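PDB 5YI6: CRISPR-associated endoribonuclease Cas6 1 from Methanocaldococcus jannaschii DSM 2661, which probably cleaves CRISPR repeat transcripts as an endoribonuclease, yielding the crRNAs used in antiviral defence. Local coordinates for residues K168-F173 and I218-E223; A43-N48 and L98-K103; R6-L11 and Q61-V66; K147-D150 and N154-K157. All blocks are in the same frame, centred on the assembly; numbering follows the deposited sequence.

Contact 1 (K168-F173 and I218-E223); sequences KKYEAF and IKFGYE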
# COMPACT_ATOMS: atom_id res chain seq x y z
N LYS A 168 -5.28 -0.75 -16.85
CA LYS A 168 -5.93 0.57 -16.92
C LYS A 168 -5.16 1.62 -16.12
O LYS A 168 -5.04 2.77 -16.56
CB LYS A 168 -7.36 0.46 -16.42
CG LYS A 168 -8.28 -0.32 -17.36
CD LYS A 168 -9.67 -0.46 -16.76
CE LYS A 168 -10.51 -1.49 -17.51
NZ LYS A 168 -11.59 -2.04 -16.63
N LYS A 169 -4.67 1.25 -14.94
CA LYS A 169 -3.86 2.17 -14.13
C LYS A 169 -2.58 2.54 -14.84
O LYS A 169 -2.15 3.69 -14.78
CB LYS A 169 -3.51 1.56 -12.74
CG LYS A 169 -4.62 1.53 -11.76
CD LYS A 169 -4.06 1.23 -10.31
CE LYS A 169 -3.07 0.06 -10.32
NZ LYS A 169 -3.20 -0.75 -9.03
N TYR A 170 -1.95 1.56 -15.51
CA TYR A 170 -0.76 1.84 -16.29
C TYR A 170 -1.05 2.94 -17.33
O TYR A 170 -0.29 3.90 -17.46
CB TYR A 170 -0.26 0.57 -16.99
CG TYR A 170 0.99 0.76 -17.78
CD1 TYR A 170 2.22 0.39 -17.26
CD2 TYR A 170 0.95 1.32 -19.07
CE1 TYR A 170 3.38 0.57 -17.97
CE2 TYR A 170 2.10 1.51 -19.78
CZ TYR A 170 3.31 1.13 -19.23
OH TYR A 170 4.48 1.32 -19.94
N GLU A 171 -2.14 2.77 -18.08
CA GLU A 171 -2.47 3.78 -19.09
C GLU A 171 -2.82 5.11 -18.45
O GLU A 171 -2.49 6.17 -19.00
CB GLU A 171 -3.62 3.30 -20.00
CG GLU A 171 -3.24 2.05 -20.75
CD GLU A 171 -4.21 1.68 -21.86
OE1 GLU A 171 -5.35 2.22 -21.90
OE2 GLU A 171 -3.81 0.83 -22.68
N ALA A 172 -3.49 5.09 -17.30
CA ALA A 172 -3.87 6.34 -16.64
C ALA A 172 -2.65 7.07 -16.12
O ALA A 172 -2.60 8.31 -16.16
CB ALA A 172 -4.86 6.09 -15.49
N PHE A 173 -1.64 6.34 -15.64
CA PHE A 173 -0.45 7.01 -15.10
C PHE A 173 0.48 7.48 -16.20
O PHE A 173 0.98 8.61 -16.15
CB PHE A 173 0.34 6.09 -14.17
CG PHE A 173 1.59 6.74 -13.64
CD1 PHE A 173 1.49 7.73 -12.67
CD2 PHE A 173 2.84 6.39 -14.13
CE1 PHE A 173 2.65 8.36 -12.17
CE2 PHE A 173 4.01 7.01 -13.63
CZ PHE A 173 3.90 8.00 -12.64
N ILE A 218 4.75 -5.77 -14.59
CA ILE A 218 4.82 -6.25 -13.20
C ILE A 218 5.47 -5.21 -12.30
O ILE A 218 5.02 -4.98 -11.17
CB ILE A 218 5.58 -7.60 -13.16
CG1 ILE A 218 4.78 -8.66 -13.95
CG2 ILE A 218 5.80 -8.05 -11.70
CD1 ILE A 218 5.59 -9.96 -14.20
N LYS A 219 6.53 -4.55 -12.80
CA LYS A 219 7.24 -3.52 -12.06
C LYS A 219 6.32 -2.34 -11.74
O LYS A 219 6.42 -1.74 -10.66
CB LYS A 219 8.44 -3.05 -12.89
CG LYS A 219 9.13 -1.82 -12.39
CD LYS A 219 10.33 -1.45 -13.25
CE LYS A 219 11.03 -0.22 -12.69
NZ LYS A 219 10.18 1.00 -12.68
N PHE A 220 5.43 -2.00 -12.68
CA PHE A 220 4.44 -0.97 -12.36
C PHE A 220 3.51 -1.42 -11.23
O PHE A 220 3.22 -0.63 -10.33
CB PHE A 220 3.62 -0.63 -13.62
CG PHE A 220 2.54 0.37 -13.37
CD1 PHE A 220 2.85 1.72 -13.23
CD2 PHE A 220 1.18 -0.05 -13.32
CE1 PHE A 220 1.82 2.68 -13.01
CE2 PHE A 220 0.14 0.89 -13.09
CZ PHE A 220 0.46 2.26 -12.96
N GLY A 221 3.03 -2.66 -11.25
CA GLY A 221 2.24 -3.13 -10.10
C GLY A 221 3.05 -3.15 -8.81
O GLY A 221 2.54 -2.85 -7.73
N TYR A 222 4.33 -3.47 -8.92
CA TYR A 222 5.20 -3.51 -7.75
C TYR A 222 5.32 -2.13 -7.10
O TYR A 222 5.33 -2.02 -5.87
CB TYR A 222 6.58 -4.03 -8.16
CG TYR A 222 7.41 -4.48 -6.98
CD1 TYR A 222 7.21 -5.74 -6.42
CD2 TYR A 222 8.38 -3.65 -6.45
CE1 TYR A 222 7.99 -6.17 -5.30
CE2 TYR A 222 9.18 -4.05 -5.35
CZ TYR A 222 8.95 -5.31 -4.78
OH TYR A 222 9.71 -5.75 -3.71
N GLU A 223 5.41 -1.06 -7.89
CA GLU A 223 5.58 0.25 -7.25
C GLU A 223 4.28 1.04 -7.09
O GLU A 223 4.18 1.89 -6.21
CB GLU A 223 6.67 1.05 -7.95
CG GLU A 223 8.09 0.31 -7.87
CD GLU A 223 8.67 -0.03 -6.42
OE1 GLU A 223 7.95 -0.22 -5.41
OE2 GLU A 223 9.92 -0.15 -6.29
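This is an aromatic helix-to-helix contact in the C-terminal part of Cas6: F220 of helix 215-224 is set against K169, Y170 and F173 of helix 158-174. The N-to-C directions of the two segments differ by 82°, and their axes come no closer than 10.6 Å. One side chain spans most of that gap. F220 supplies over half of the buried surface, with CG anti to its backbone N (chi1 178°) and CB directed at the other helix.

Its ring reaches the partner's main chain. F220 CE2 lies 3.3 Å from Y170 N, and F220 CZ lies 3.5 Å from K169 O. Y170 covers one face of the ring. Y170 CB makes a CH-pi contact there, 4.3 Å from the F220 centroid. The Y170 ring turns its edge to the F220 face in a T-shaped pair, with centroids 5.4 Å apart and planes at 73°. Y170 CD1 does the touching, 3.9 Å from F220 CG and displaced toward the rim. F173 arrives obliquely, its CB 3.9 Å from F220 CE1. K169 CB meets the F220 ring at the edge, in plane.

Beyond CB the K169 chain bends twice and leaves the aromatic cluster. Its NZ lies among four acceptors: N165 OD1, N230 OD1 and the carbonyls of G225 and G227. The latter three belong to the glycine-rich loop characteristic of Cas6 proteins. The chemistry is divided: dispersion and ring electrostatics join the two helices, while one lysine ties helix 158-174 to the loop that follows helix 215-224.

Contact 2 (A43-N48 and L98-K103); sequences AKRLHN and LLEDGK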
# COMPACT_ATOMS: atom_id res chain seq x y z
N ALA A 43 3.40 21.59 2.26
CA ALA A 43 2.56 22.40 1.39
C ALA A 43 3.26 22.73 0.08
O ALA A 43 2.72 22.49 -1.00
CB ALA A 43 2.16 23.67 2.14
N LYS A 44 4.48 23.28 0.15
CA LYS A 44 5.16 23.62 -1.10
C LYS A 44 5.52 22.37 -1.89
O LYS A 44 5.27 22.29 -3.11
CB LYS A 44 6.39 24.47 -0.79
CG LYS A 44 6.50 24.93 0.68
CD LYS A 44 7.82 25.68 0.91
CE LYS A 44 8.04 26.08 2.36
NZ LYS A 44 9.02 25.16 3.04
N ARG A 45 6.03 21.35 -1.19
CA ARG A 45 6.53 20.14 -1.84
C ARG A 45 5.44 19.35 -2.53
O ARG A 45 5.70 18.71 -3.56
CB ARG A 45 7.24 19.25 -0.80
CG ARG A 45 8.54 19.86 -0.27
CD ARG A 45 9.18 18.96 0.77
NE ARG A 45 10.55 19.39 1.09
CZ ARG A 45 10.95 19.74 2.30
NH1 ARG A 45 10.08 19.69 3.31
NH2 ARG A 45 12.22 20.10 2.51
N LEU A 46 4.23 19.33 -1.97
CA LEU A 46 3.18 18.45 -2.46
C LEU A 46 2.03 19.22 -3.11
O LEU A 46 0.97 18.67 -3.34
CB LEU A 46 2.69 17.54 -1.32
CG LEU A 46 3.79 16.61 -0.80
CD1 LEU A 46 3.27 15.80 0.38
CD2 LEU A 46 4.30 15.66 -1.90
N HIS A 47 2.27 20.49 -3.46
CA HIS A 47 1.23 21.32 -4.07
C HIS A 47 0.63 20.65 -5.30
O HIS A 47 -0.58 20.71 -5.53
CB HIS A 47 1.82 22.68 -4.41
CG HIS A 47 0.85 23.63 -5.02
ND1 HIS A 47 -0.17 24.22 -4.30
CD2 HIS A 47 0.73 24.09 -6.29
CE1 HIS A 47 -0.88 25.00 -5.10
NE2 HIS A 47 -0.36 24.94 -6.31
N ASN A 48 1.46 19.99 -6.11
CA ASN A 48 1.02 19.36 -7.35
C ASN A 48 0.53 17.93 -7.17
O ASN A 48 0.20 17.28 -8.17
CB ASN A 48 2.14 19.38 -8.39
CG ASN A 48 2.47 20.77 -8.85
OD1 ASN A 48 1.61 21.64 -8.86
ND2 ASN A 48 3.73 20.99 -9.19
N LEU A 98 8.24 14.45 5.34
CA LEU A 98 8.13 13.58 6.52
C LEU A 98 9.36 13.71 7.42
O LEU A 98 9.26 13.69 8.65
CB LEU A 98 7.98 12.12 6.07
CG LEU A 98 6.61 11.75 5.45
CD1 LEU A 98 6.71 10.45 4.62
CD2 LEU A 98 5.57 11.60 6.58
N LEU A 99 10.54 13.78 6.80
CA LEU A 99 11.77 13.90 7.60
C LEU A 99 11.86 15.25 8.29
O LEU A 99 12.29 15.33 9.44
CB LEU A 99 13.01 13.65 6.74
CG LEU A 99 13.17 12.17 6.36
CD1 LEU A 99 14.26 12.01 5.32
CD2 LEU A 99 13.45 11.30 7.60
N GLU A 100 11.44 16.33 7.61
CA GLU A 100 11.46 17.66 8.23
C GLU A 100 10.45 17.75 9.38
O GLU A 100 10.74 18.28 10.45
CB GLU A 100 11.19 18.75 7.18
CG GLU A 100 11.10 20.15 7.81
CD GLU A 100 10.82 21.27 6.80
OE1 GLU A 100 10.95 21.07 5.58
OE2 GLU A 100 10.47 22.37 7.25
N ASP A 101 9.23 17.26 9.15
CA ASP A 101 8.22 17.17 10.20
C ASP A 101 8.74 16.33 11.37
O ASP A 101 8.80 16.79 12.53
CB ASP A 101 6.95 16.58 9.56
CG ASP A 101 5.83 16.31 10.52
OD1 ASP A 101 6.00 16.41 11.75
OD2 ASP A 101 4.73 15.97 10.03
N GLY A 102 9.13 15.09 11.09
CA GLY A 102 9.80 14.24 12.05
C GLY A 102 8.89 13.40 12.92
O GLY A 102 9.40 12.56 13.68
N LYS A 103 7.58 13.58 12.85
CA LYS A 103 6.66 12.84 13.70
C LYS A 103 5.47 12.33 12.91
O LYS A 103 4.96 13.00 12.01
CB LYS A 103 6.17 13.68 14.89
CG LYS A 103 7.33 14.19 15.74
CD LYS A 103 6.90 14.48 17.15
CE LYS A 103 6.79 13.14 17.90
NZ LYS A 103 6.25 13.26 19.28
O HOH W 1 9.54 24.55 6.01
O HOH W 2 13.97 20.13 4.93
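R45 and E100 meet in a single salt bridge at the protein surface, joining the loop after helix 40-43 to the end of helix 88-101. The close part is small. R45 NH1 donates to E100 OE1 over 2.8 Å, with an N-H...O angle of 157°. The oxygen sits at the edge of the guanidinium, near its plane. The carboxylate is met on the anti side of OE1, with NH1 29° out of its plane. The flat groups stand almost perpendicular, at 89°, and only NH1 bonds the carboxylate directly, so the pair is single and not two-pronged. Both chains are extended, and E100 carries CG anti to its backbone N, which sends the carboxylate out toward the loop.

The protein side is better filled. R45 NH1 also bonds to the A41 carbonyl, R45 lies on A96, and E100 lies on A41. N93 holds the R45 carbonyl, and the buried L46 packs on N93 and F94 of the same helix.

The solvent side is looser and runs through water. Water 1 accepts from K44 NZ at 3.1 Å and donates to E100 OE2 at 2.7 Å. K44 NZ itself stays 5.2 Å from E100 OE1. Water 2 accepts from R45 NH2 at 3.0 Å and donates to E100 OE1 at 3.2 Å.

Both carboxylate oxygens thus receive donors, OE1 from arginine and water and OE2 from a water. Two nearby cations would favour an ionised E100. With one direct bond and two water bridges, the electrostatic link is probably well screened by solvent.

Contact 3 (R6-L11 and Q61-V66); sequences RIELEL and QIRKRV. With PO4 (phosphate ion), chain G.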
# COMPACT_ATOMS: atom_id res chain seq x y z
N ARG A 6 10.82 3.29 -4.19
CA ARG A 6 10.29 2.70 -2.97
C ARG A 6 11.19 3.09 -1.80
O ARG A 6 12.42 3.03 -1.91
CB ARG A 6 10.21 1.16 -3.07
CG ARG A 6 9.79 0.51 -1.73
CD ARG A 6 9.62 -1.02 -1.85
NE ARG A 6 8.53 -1.33 -2.79
CZ ARG A 6 7.72 -2.39 -2.67
NH1 ARG A 6 7.89 -3.25 -1.67
NH2 ARG A 6 6.73 -2.58 -3.55
N ILE A 7 10.58 3.48 -0.68
CA ILE A 7 11.34 3.79 0.52
C ILE A 7 10.75 3.03 1.70
O ILE A 7 9.57 2.67 1.75
CB ILE A 7 11.43 5.30 0.85
CG1 ILE A 7 10.06 5.89 1.09
CG2 ILE A 7 12.15 6.11 -0.30
CD1 ILE A 7 9.63 5.95 2.53
N GLU A 8 11.62 2.74 2.63
CA GLU A 8 11.28 2.21 3.95
C GLU A 8 11.46 3.33 4.97
O GLU A 8 12.59 3.73 5.27
CB GLU A 8 12.20 1.03 4.24
CG GLU A 8 12.05 0.52 5.70
CD GLU A 8 13.15 -0.44 6.05
OE1 GLU A 8 14.16 -0.02 6.68
OE2 GLU A 8 13.01 -1.62 5.68
N LEU A 9 10.37 3.81 5.56
CA LEU A 9 10.46 4.79 6.62
C LEU A 9 10.71 4.05 7.91
O LEU A 9 9.90 3.20 8.29
CB LEU A 9 9.19 5.61 6.82
CG LEU A 9 8.77 6.82 6.06
CD1 LEU A 9 7.55 7.42 6.83
CD2 LEU A 9 9.97 7.77 6.01
N GLU A 10 11.81 4.41 8.58
CA GLU A 10 12.16 3.80 9.86
C GLU A 10 11.55 4.64 10.96
O GLU A 10 11.92 5.81 11.12
CB GLU A 10 13.69 3.75 9.98
CG GLU A 10 14.32 3.05 8.76
CD GLU A 10 15.84 2.87 8.86
OE1 GLU A 10 16.46 3.34 9.83
OE2 GLU A 10 16.41 2.27 7.93
N LEU A 11 10.62 4.06 11.71
CA LEU A 11 9.86 4.77 12.73
C LEU A 11 10.28 4.27 14.11
O LEU A 11 10.65 3.11 14.27
CB LEU A 11 8.35 4.55 12.55
CG LEU A 11 7.79 4.90 11.16
CD1 LEU A 11 6.30 4.49 11.05
CD2 LEU A 11 7.92 6.38 10.94
N GLN A 61 5.03 -2.48 9.82
CA GLN A 61 5.69 -3.76 9.99
C GLN A 61 6.54 -3.73 11.25
O GLN A 61 7.27 -2.77 11.49
CB GLN A 61 6.62 -4.07 8.80
CG GLN A 61 5.89 -3.97 7.41
CD GLN A 61 4.92 -5.12 7.15
OE1 GLN A 61 5.29 -6.28 7.30
NE2 GLN A 61 3.67 -4.79 6.72
N ILE A 62 6.47 -4.80 12.04
CA ILE A 62 7.23 -4.89 13.29
C ILE A 62 8.13 -6.11 13.20
O ILE A 62 7.65 -7.20 12.87
CB ILE A 62 6.31 -4.99 14.52
CG1 ILE A 62 5.42 -3.76 14.60
CG2 ILE A 62 7.17 -5.25 15.83
CD1 ILE A 62 4.43 -3.83 15.73
N ARG A 63 9.42 -5.93 13.49
CA ARG A 63 10.36 -7.03 13.37
C ARG A 63 10.57 -7.75 14.70
O ARG A 63 10.57 -8.98 14.74
CB ARG A 63 11.70 -6.54 12.86
CG ARG A 63 11.60 -6.02 11.43
CD ARG A 63 12.96 -5.48 11.04
NE ARG A 63 12.84 -4.79 9.76
CZ ARG A 63 13.84 -4.14 9.17
NH1 ARG A 63 15.04 -4.11 9.74
NH2 ARG A 63 13.62 -3.55 7.99
N LYS A 64 10.75 -7.00 15.78
CA LYS A 64 10.92 -7.59 17.12
C LYS A 64 9.57 -7.57 17.82
O LYS A 64 9.21 -6.61 18.51
CB LYS A 64 12.00 -6.83 17.87
CG LYS A 64 13.36 -7.11 17.29
CD LYS A 64 14.45 -6.39 18.05
CE LYS A 64 14.33 -6.65 19.53
NZ LYS A 64 15.50 -6.07 20.25
N ARG A 65 8.81 -8.63 17.64
CA ARG A 65 7.37 -8.56 17.86
C ARG A 65 6.91 -9.54 18.93
O ARG A 65 7.52 -10.58 19.15
CB ARG A 65 6.63 -8.81 16.55
CG ARG A 65 6.89 -10.17 16.00
CD ARG A 65 6.97 -10.14 14.48
NE ARG A 65 5.84 -9.44 13.89
CZ ARG A 65 4.63 -9.98 13.76
NH1 ARG A 65 4.40 -11.22 14.19
NH2 ARG A 65 3.65 -9.27 13.20
N VAL A 66 5.82 -9.17 19.60
CA VAL A 66 5.08 -10.07 20.48
C VAL A 66 3.61 -9.99 20.11
O VAL A 66 3.04 -8.90 20.08
CB VAL A 66 5.28 -9.74 21.97
CG1 VAL A 66 4.41 -10.69 22.82
CG2 VAL A 66 6.71 -9.89 22.35
P PO4 G . 17.19 -1.63 7.96
O1 PO4 G . 15.90 -1.86 7.21
O2 PO4 G . 17.15 -0.45 8.86
O3 PO4 G . 18.31 -1.52 6.98
O4 PO4 G . 17.38 -2.84 8.86
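R63 reaches from the loop before strand 65-67 to E8 of strand 5-12, and a phosphate ion sits beside the pair. Its CB points toward the strand. From there CG, CD and NE run out as an extended chain, with CG beside the backbone N (chi1 -66°). This reach brings the guanidinium to E8. R63 also touches Y82, and its guanidinium makes a cation-pi contact with Y80, both of strand 78-85. CZ lies 3.6 Å from phosphate O1.

The two terminal nitrogens do the binding. R63 NH1 donates to phosphate O4 at 2.8 Å, nearly straight at 166°. R63 NH2 has two partners. It donates to phosphate O1 at 2.9 Å, and it forms a salt bridge with E8 OE2 at 3.1 Å. E8 OE2 and phosphate O4 both lie at the guanidinium edge, near its plane. The carboxylate comes from the opposite direction, with its plane turned 70° to the guanidinium.

E8 OE1 is only 2.6 Å from phosphate O1. Two oxygens this close suggest that an acid group, the carboxyl or the phosphate, holds a proton. E10 OE2 is 3.0 Å from phosphate O2, and K117 NZ also bonds the ion.

The phosphate probably came from the crystallisation liquor. E8 belongs to a central strand, hydrogen-bonded to strands 78-85 and 109-118. It lies on the sheet face turned away from L9, which faces helix 88-101. That layout is consistent with the ferredoxin-like (beta-alpha-beta-beta-alpha-beta) fold of the RAMP proteins, to which the Cas6 N-terminal domain belongs.

Contact 4 (K147-D150 and N154-K157); sequences KTYD and NNSK. With PO4 (phosphate ion), chain F.
Y149 and N155 approach from opposite directions and meet at the phenol oxygen. Their planes are nearly perpendicular, with the tyrosine ring and the asparagine amide 80° apart. N155 CG lies at the edge of the ring, in its plane, so the amide touches the rim beside CE2, CZ and OH and does not cover a face. N155 ND2 donates to Y149 OH at 2.8 Å, with an N-H...O angle of 156°. The acceptor is slightly tilted from the amide plane. N155 OD1 lies 3.6 Å from Y149 CE2.

The torsion of Y149 matters here: with CG anti to the backbone N (chi1 -174°), the ring leaves strand 145-150 toward the loop. D150 points the other way and bonds the backbone of R203.

The amide is held at both ends. OD1 takes the backbone NH of L152 in the same loop. The second N-H of ND2 goes to phosphate O2 at 2.9 Å, almost straight. S156 adds two more bonds. Its N donates to O3 at 3.0 Å, and its OG donates to O1 at 3.1 Å.

The contact sits at the surface, in the loop that joins strand 145-150 of a two-stranded hairpin to helix 158-174. The phosphate is probably from the crystallisation liquor. N155 ND2, S156 N and S156 OG are all neutral, so from these the anion receives hydrogen bonds and not an ion pair, while both amide ends are satisfied.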
# COMPACT_ATOMS: atom_id res chain seq x y z
N LYS A 147 -25.03 -2.75 -5.13
CA LYS A 147 -24.14 -2.90 -3.98
C LYS A 147 -22.72 -3.18 -4.46
O LYS A 147 -22.49 -3.57 -5.61
CB LYS A 147 -24.60 -4.04 -3.05
CG LYS A 147 -26.05 -3.92 -2.53
CD LYS A 147 -26.25 -2.63 -1.73
CE LYS A 147 -27.68 -2.52 -1.19
NZ LYS A 147 -27.93 -1.22 -0.53
N THR A 148 -21.76 -3.01 -3.55
CA THR A 148 -20.36 -3.29 -3.86
C THR A 148 -20.01 -4.71 -3.43
O THR A 148 -20.19 -5.06 -2.26
CB THR A 148 -19.44 -2.28 -3.15
OG1 THR A 148 -19.82 -0.94 -3.50
CG2 THR A 148 -18.02 -2.52 -3.56
N TYR A 149 -19.47 -5.51 -4.35
CA TYR A 149 -19.01 -6.86 -4.07
C TYR A 149 -17.48 -6.83 -4.04
O TYR A 149 -16.86 -6.30 -4.96
CB TYR A 149 -19.48 -7.86 -5.15
CG TYR A 149 -19.13 -9.28 -4.81
CD1 TYR A 149 -19.98 -10.05 -4.04
CD2 TYR A 149 -17.94 -9.84 -5.23
CE1 TYR A 149 -19.68 -11.34 -3.70
CE2 TYR A 149 -17.62 -11.13 -4.88
CZ TYR A 149 -18.48 -11.88 -4.12
OH TYR A 149 -18.15 -13.17 -3.76
N ASP A 150 -16.90 -7.41 -3.00
CA ASP A 150 -15.43 -7.46 -2.87
C ASP A 150 -14.91 -8.77 -3.46
O ASP A 150 -15.18 -9.84 -2.92
CB ASP A 150 -15.05 -7.33 -1.39
CG ASP A 150 -15.48 -6.01 -0.80
OD1 ASP A 150 -15.63 -5.03 -1.55
OD2 ASP A 150 -15.68 -5.96 0.43
N ASN A 154 -10.81 -16.58 -4.81
CA ASN A 154 -11.70 -17.67 -5.14
C ASN A 154 -12.90 -17.24 -5.97
O ASN A 154 -13.70 -18.10 -6.35
CB ASN A 154 -12.15 -18.42 -3.87
CG ASN A 154 -12.80 -17.52 -2.82
OD1 ASN A 154 -12.79 -16.31 -2.91
ND2 ASN A 154 -13.37 -18.15 -1.82
N ASN A 155 -13.04 -15.94 -6.28
CA ASN A 155 -14.05 -15.47 -7.24
C ASN A 155 -13.55 -15.62 -8.67
O ASN A 155 -12.40 -15.29 -8.98
CB ASN A 155 -14.40 -14.01 -6.98
CG ASN A 155 -15.19 -13.80 -5.71
OD1 ASN A 155 -14.71 -13.18 -4.73
ND2 ASN A 155 -16.43 -14.27 -5.72
N SER A 156 -14.42 -16.08 -9.56
CA SER A 156 -14.01 -16.30 -10.94
C SER A 156 -13.58 -15.01 -11.62
O SER A 156 -12.71 -15.03 -12.49
CB SER A 156 -15.16 -16.96 -11.73
OG SER A 156 -16.28 -16.09 -11.73
N LYS A 157 -14.15 -13.87 -11.23
CA LYS A 157 -13.79 -12.61 -11.86
C LYS A 157 -12.49 -12.01 -11.34
O LYS A 157 -11.96 -11.08 -11.97
CB LYS A 157 -14.90 -11.59 -11.65
CG LYS A 157 -16.21 -11.92 -12.42
CD LYS A 157 -17.16 -10.74 -12.32
CE LYS A 157 -18.43 -10.87 -13.18
NZ LYS A 157 -19.38 -11.90 -12.68
P PO4 F . -17.98 -16.89 -8.46
O1 PO4 F . -18.64 -16.88 -9.82
O2 PO4 F . -17.62 -15.45 -8.13
O3 PO4 F . -16.72 -17.75 -8.50
O4 PO4 F . -18.92 -17.40 -7.40

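How the contacts relate
Contacts 2 and 3 belong to the N-terminal ferredoxin-like domain, where L98 CD1 packs on L9 CD1 at 3.8 Å and joins helix 88-101 to strand 5-12. Contact 3 also reaches contact 1: R6 NE forms a 2.9 Å salt bridge with E223 OE1, and R6 NH2 lies 2.8 Å from Y222 O. Contacts 1 and 4 both lie in the C-terminal part, centres 22 Å apart; strand 145-150 precedes helix 158-174 across a short loop. Segment 43-48 includes H47, the probable proton donor, though the R45-E100 contact lies away from it; the K169 side chain is about 8 Å from that of K53, a probable transition-state stabiliser. The phosphates of contacts 3 and 4 lie elsewhere.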